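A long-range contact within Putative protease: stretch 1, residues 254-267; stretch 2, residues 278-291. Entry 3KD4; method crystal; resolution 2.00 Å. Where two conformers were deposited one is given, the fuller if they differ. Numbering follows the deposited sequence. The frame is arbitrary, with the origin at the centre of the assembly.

Stretch 1, residues 254-267: HILNNLSTCPIPMA
Stretch 2 278-291: TVLRSAYGTPLEIA

Two helices each end where a very short parallel sheet begins, so two helices hand over to adjacent strands after one residue each, but by different backbone conformations. The first helix runs to Asn258, the second to Ser282; Leu259 (phi/psi -123/132) leaves the first in extended form, whereas Ala283 leaves the second with positive phi (69/15). The register then pairs Ser260 with Tyr284 and Thr261 with Gly285, CA to CA 4.6 and 5.2 Å.

Parallel strands hydrogen-bond by alternation: here Ser260 bonds through its N to Ala283 O (3.0 Å) and through its O to Gly285 N (2.9 Å), and Gly285 O in turn accepts from Cys262 N (2.7 Å). On the face bearing Ser260 and Tyr284 (chi1 p), Ser260 OG lies 3.5 Å from Tyr284 CB, and Cys262 CB 4.4 Å from Tyr284 CD1.

Thr286 (chi1 p) caps the next helix, its OG1 accepting from Glu289 N at 3.1 Å. That helix carries Ile290 (m, t) over the face bearing Thr261, Thr261 OG1 to Ile290 CD1 3.4 Å, where Gly285 leaves room: a CB there would be crowded by Ile290 CG1. Leu259 (chi1 m, chi2 90°) packs its CD2 against Val279 CG1 (3.7 Å) and Ile290 CG1 (4.1 Å); Ile255 CG2 meets Ile290 CG2 at 3.9 Å. These branched chains fill the space between strands and capped helix. Farther along, selenomethionine Met266 SE meets Leu288 CD2 at 4.0 Å. Summed over both stretches, 751 Å² is buried.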

# COMPACT_ATOMS: atom_id res chain seq x y z
N HIS A 254 -4.14 21.53 -11.42
CA HIS A 254 -3.76 21.30 -12.81
C HIS A 254 -3.23 19.88 -13.02
O HIS A 254 -3.60 19.22 -13.98
CB HIS A 254 -2.72 22.26 -13.31
CG HIS A 254 -2.44 22.09 -14.77
ND1 HIS A 254 -3.26 22.63 -15.74
CD2 HIS A 254 -1.48 21.38 -15.42
CE1 HIS A 254 -2.80 22.28 -16.93
NE2 HIS A 254 -1.71 21.53 -16.76
N ILE A 255 -2.36 19.43 -12.11
CA ILE A 255 -1.79 18.11 -12.23
C ILE A 255 -2.82 17.03 -12.00
O ILE A 255 -2.93 16.10 -12.81
CB ILE A 255 -0.52 17.91 -11.33
CG1 ILE A 255 0.63 18.73 -11.92
CG2 ILE A 255 -0.13 16.44 -11.34
CD1 ILE A 255 1.71 19.18 -10.95
N LEU A 256 -3.60 17.15 -10.95
CA LEU A 256 -4.67 16.19 -10.66
C LEU A 256 -5.66 16.08 -11.81
O LEU A 256 -6.11 15.00 -12.13
CB LEU A 256 -5.47 16.61 -9.42
CG LEU A 256 -4.88 16.48 -8.01
CD1 LEU A 256 -5.87 17.15 -7.00
CD2 LEU A 256 -4.63 15.03 -7.66
N ASN A 257 -6.00 17.21 -12.43
CA ASN A 257 -7.01 17.21 -13.48
C ASN A 257 -6.50 16.75 -14.82
O ASN A 257 -7.28 16.41 -15.67
CB ASN A 257 -7.62 18.61 -13.65
CG ASN A 257 -8.49 19.00 -12.48
OD1 ASN A 257 -8.95 18.13 -11.73
ND2 ASN A 257 -8.70 20.30 -12.29
N ASN A 258 -5.19 16.75 -15.03
CA ASN A 258 -4.65 16.53 -16.36
C ASN A 258 -3.71 15.35 -16.51
O ASN A 258 -3.35 15.01 -17.61
CB ASN A 258 -4.01 17.83 -16.84
CG ASN A 258 -5.04 18.90 -17.12
OD1 ASN A 258 -5.69 18.85 -18.14
ND2 ASN A 258 -5.25 19.82 -16.19
N LEU A 259 -3.30 14.72 -15.41
CA LEU A 259 -2.40 13.57 -15.49
C LEU A 259 -3.05 12.40 -14.81
O LEU A 259 -3.58 12.53 -13.71
CB LEU A 259 -1.06 13.86 -14.81
CG LEU A 259 -0.01 14.58 -15.67
CD1 LEU A 259 -0.12 16.11 -15.54
CD2 LEU A 259 1.39 14.12 -15.28
N SER A 260 -3.03 11.26 -15.46
CA SER A 260 -3.47 10.05 -14.80
C SER A 260 -2.23 9.34 -14.25
O SER A 260 -1.12 9.52 -14.77
CB SER A 260 -4.25 9.19 -15.76
OG SER A 260 -3.38 8.75 -16.77
N THR A 261 -2.41 8.57 -13.17
CA THR A 261 -1.29 7.90 -12.54
C THR A 261 -1.14 6.50 -13.09
O THR A 261 -2.06 5.73 -13.09
CB THR A 261 -1.44 7.77 -11.05
OG1 THR A 261 -1.72 9.06 -10.53
CG2 THR A 261 -0.10 7.27 -10.41
N CYS A 262 0.07 6.20 -13.54
CA CYS A 262 0.43 4.93 -14.11
C CYS A 262 1.24 4.17 -13.06
O CYS A 262 2.37 4.54 -12.78
CB CYS A 262 1.29 5.22 -15.33
SG CYS A 262 1.62 3.85 -16.35
N PRO A 263 0.67 3.12 -12.46
CA PRO A 263 1.38 2.47 -11.35
C PRO A 263 2.55 1.52 -11.74
O PRO A 263 2.55 0.34 -11.40
CB PRO A 263 0.26 1.76 -10.60
CG PRO A 263 -0.71 1.36 -11.70
CD PRO A 263 -0.63 2.47 -12.73
N ILE A 264 3.56 2.06 -12.38
CA ILE A 264 4.73 1.27 -12.76
C ILE A 264 5.74 1.31 -11.63
O ILE A 264 6.19 2.39 -11.24
CB ILE A 264 5.34 1.78 -14.03
CG1 ILE A 264 4.26 1.77 -15.13
CG2 ILE A 264 6.53 0.92 -14.45
CD1 ILE A 264 4.60 2.62 -16.25
N PRO A 265 6.09 0.13 -11.08
CA PRO A 265 7.05 0.08 -9.99
C PRO A 265 8.34 0.74 -10.45
O PRO A 265 8.71 0.65 -11.64
CB PRO A 265 7.28 -1.43 -9.77
CG PRO A 265 6.07 -2.09 -10.38
CD PRO A 265 5.65 -1.23 -11.49
N MSE A 266 9.03 1.37 -9.50
CA MSE A 266 10.27 2.08 -9.83
C MSE A 266 11.32 1.17 -10.41
O MSE A 266 12.09 1.58 -11.27
CB MSE A 266 10.81 2.78 -8.58
CG MSE A 266 9.93 3.93 -8.10
SE MSE A 266 10.85 5.07 -6.79
CE MSE A 266 10.84 3.83 -5.27
N ALA A 267 11.38 -0.07 -9.92
CA ALA A 267 12.34 -1.05 -10.42
C ALA A 267 12.18 -1.26 -11.92
O ALA A 267 13.16 -1.52 -12.62
CB ALA A 267 12.16 -2.39 -9.69
N THR A 278 8.20 16.00 -20.90
CA THR A 278 7.53 14.94 -21.64
C THR A 278 6.40 14.34 -20.80
O THR A 278 5.34 14.03 -21.33
CB THR A 278 8.53 13.84 -21.97
OG1 THR A 278 9.55 14.40 -22.79
CG2 THR A 278 7.88 12.69 -22.71
N VAL A 279 6.64 14.17 -19.50
CA VAL A 279 5.60 13.72 -18.57
C VAL A 279 4.43 14.66 -18.69
O VAL A 279 3.31 14.24 -18.98
CB VAL A 279 6.08 13.66 -17.09
CG1 VAL A 279 4.91 13.31 -16.18
CG2 VAL A 279 7.19 12.65 -16.93
N LEU A 280 4.72 15.93 -18.47
CA LEU A 280 3.73 17.02 -18.54
C LEU A 280 2.89 16.88 -19.83
O LEU A 280 1.69 16.70 -19.75
CB LEU A 280 4.44 18.38 -18.42
CG LEU A 280 3.60 19.68 -18.49
CD1 LEU A 280 2.67 19.84 -17.28
CD2 LEU A 280 4.51 20.90 -18.64
N ARG A 281 3.53 16.86 -20.99
CA ARG A 281 2.79 16.72 -22.26
C ARG A 281 2.02 15.41 -22.46
O ARG A 281 1.01 15.41 -23.15
CB ARG A 281 3.72 16.96 -23.45
CG ARG A 281 4.14 18.42 -23.58
CD ARG A 281 5.00 18.67 -24.82
NE ARG A 281 6.32 18.04 -24.71
CZ ARG A 281 7.45 18.65 -24.33
NH1 ARG A 281 7.48 19.94 -24.01
NH2 ARG A 281 8.57 17.95 -24.28
N SER A 282 2.47 14.30 -21.88
CA SER A 282 1.85 13.00 -22.15
C SER A 282 0.56 12.74 -21.40
O SER A 282 -0.21 11.87 -21.79
CB SER A 282 2.82 11.83 -21.88
OG SER A 282 2.99 11.60 -20.49
N ALA A 283 0.32 13.45 -20.30
CA ALA A 283 -0.91 13.23 -19.54
C ALA A 283 -1.04 11.88 -18.79
O ALA A 283 -2.15 11.49 -18.37
CB ALA A 283 -2.12 13.41 -20.46
N TYR A 284 0.06 11.16 -18.62
CA TYR A 284 0.11 10.09 -17.63
C TYR A 284 1.50 10.16 -17.02
O TYR A 284 2.42 10.66 -17.62
CB TYR A 284 -0.20 8.71 -18.23
CG TYR A 284 0.78 8.27 -19.29
CD1 TYR A 284 1.93 7.57 -18.96
CD2 TYR A 284 0.54 8.55 -20.63
CE1 TYR A 284 2.83 7.20 -19.95
CE2 TYR A 284 1.42 8.17 -21.61
CZ TYR A 284 2.56 7.50 -21.27
OH TYR A 284 3.42 7.14 -22.29
N GLY A 285 1.63 9.67 -15.80
CA GLY A 285 2.92 9.59 -15.15
C GLY A 285 2.91 8.55 -14.03
O GLY A 285 1.87 8.24 -13.45
N THR A 286 4.09 8.02 -13.75
CA THR A 286 4.28 7.16 -12.58
C THR A 286 4.20 8.04 -11.36
O THR A 286 4.32 9.25 -11.48
CB THR A 286 5.63 6.48 -12.65
OG1 THR A 286 6.66 7.46 -12.47
CG2 THR A 286 5.79 5.75 -14.00
N PRO A 287 3.97 7.45 -10.17
CA PRO A 287 3.99 8.25 -8.94
C PRO A 287 5.24 9.11 -8.80
O PRO A 287 5.15 10.26 -8.40
CB PRO A 287 3.92 7.20 -7.83
CG PRO A 287 3.10 6.07 -8.48
CD PRO A 287 3.63 6.04 -9.91
N LEU A 288 6.38 8.55 -9.18
CA LEU A 288 7.65 9.23 -9.07
C LEU A 288 7.70 10.44 -10.03
O LEU A 288 8.14 11.51 -9.66
CB LEU A 288 8.80 8.27 -9.37
CG LEU A 288 10.22 8.81 -9.28
CD1 LEU A 288 10.53 9.30 -7.86
CD2 LEU A 288 11.26 7.73 -9.76
N GLU A 289 7.25 10.22 -11.26
CA GLU A 289 7.16 11.30 -12.26
C GLU A 289 6.23 12.41 -11.81
O GLU A 289 6.54 13.59 -11.95
CB GLU A 289 6.70 10.74 -13.61
CG GLU A 289 7.80 10.03 -14.37
CD GLU A 289 7.31 9.27 -15.62
OE1 GLU A 289 6.09 9.03 -15.73
OE2 GLU A 289 8.15 8.94 -16.50
N ILE A 290 5.07 12.04 -11.29
CA ILE A 290 4.10 13.03 -10.84
C ILE A 290 4.62 13.83 -9.64
O ILE A 290 4.52 15.07 -9.60
CB ILE A 290 2.71 12.38 -10.56
CG1 ILE A 290 2.11 11.86 -11.88
CG2 ILE A 290 1.73 13.37 -9.89
CD1 ILE A 290 0.88 10.91 -11.70
N ALA A 291 5.23 13.14 -8.70
CA ALA A 291 5.83 13.80 -7.56
C ALA A 291 6.87 14.84 -7.99
O ALA A 291 6.90 15.93 -7.45
CB ALA A 291 6.48 12.77 -6.63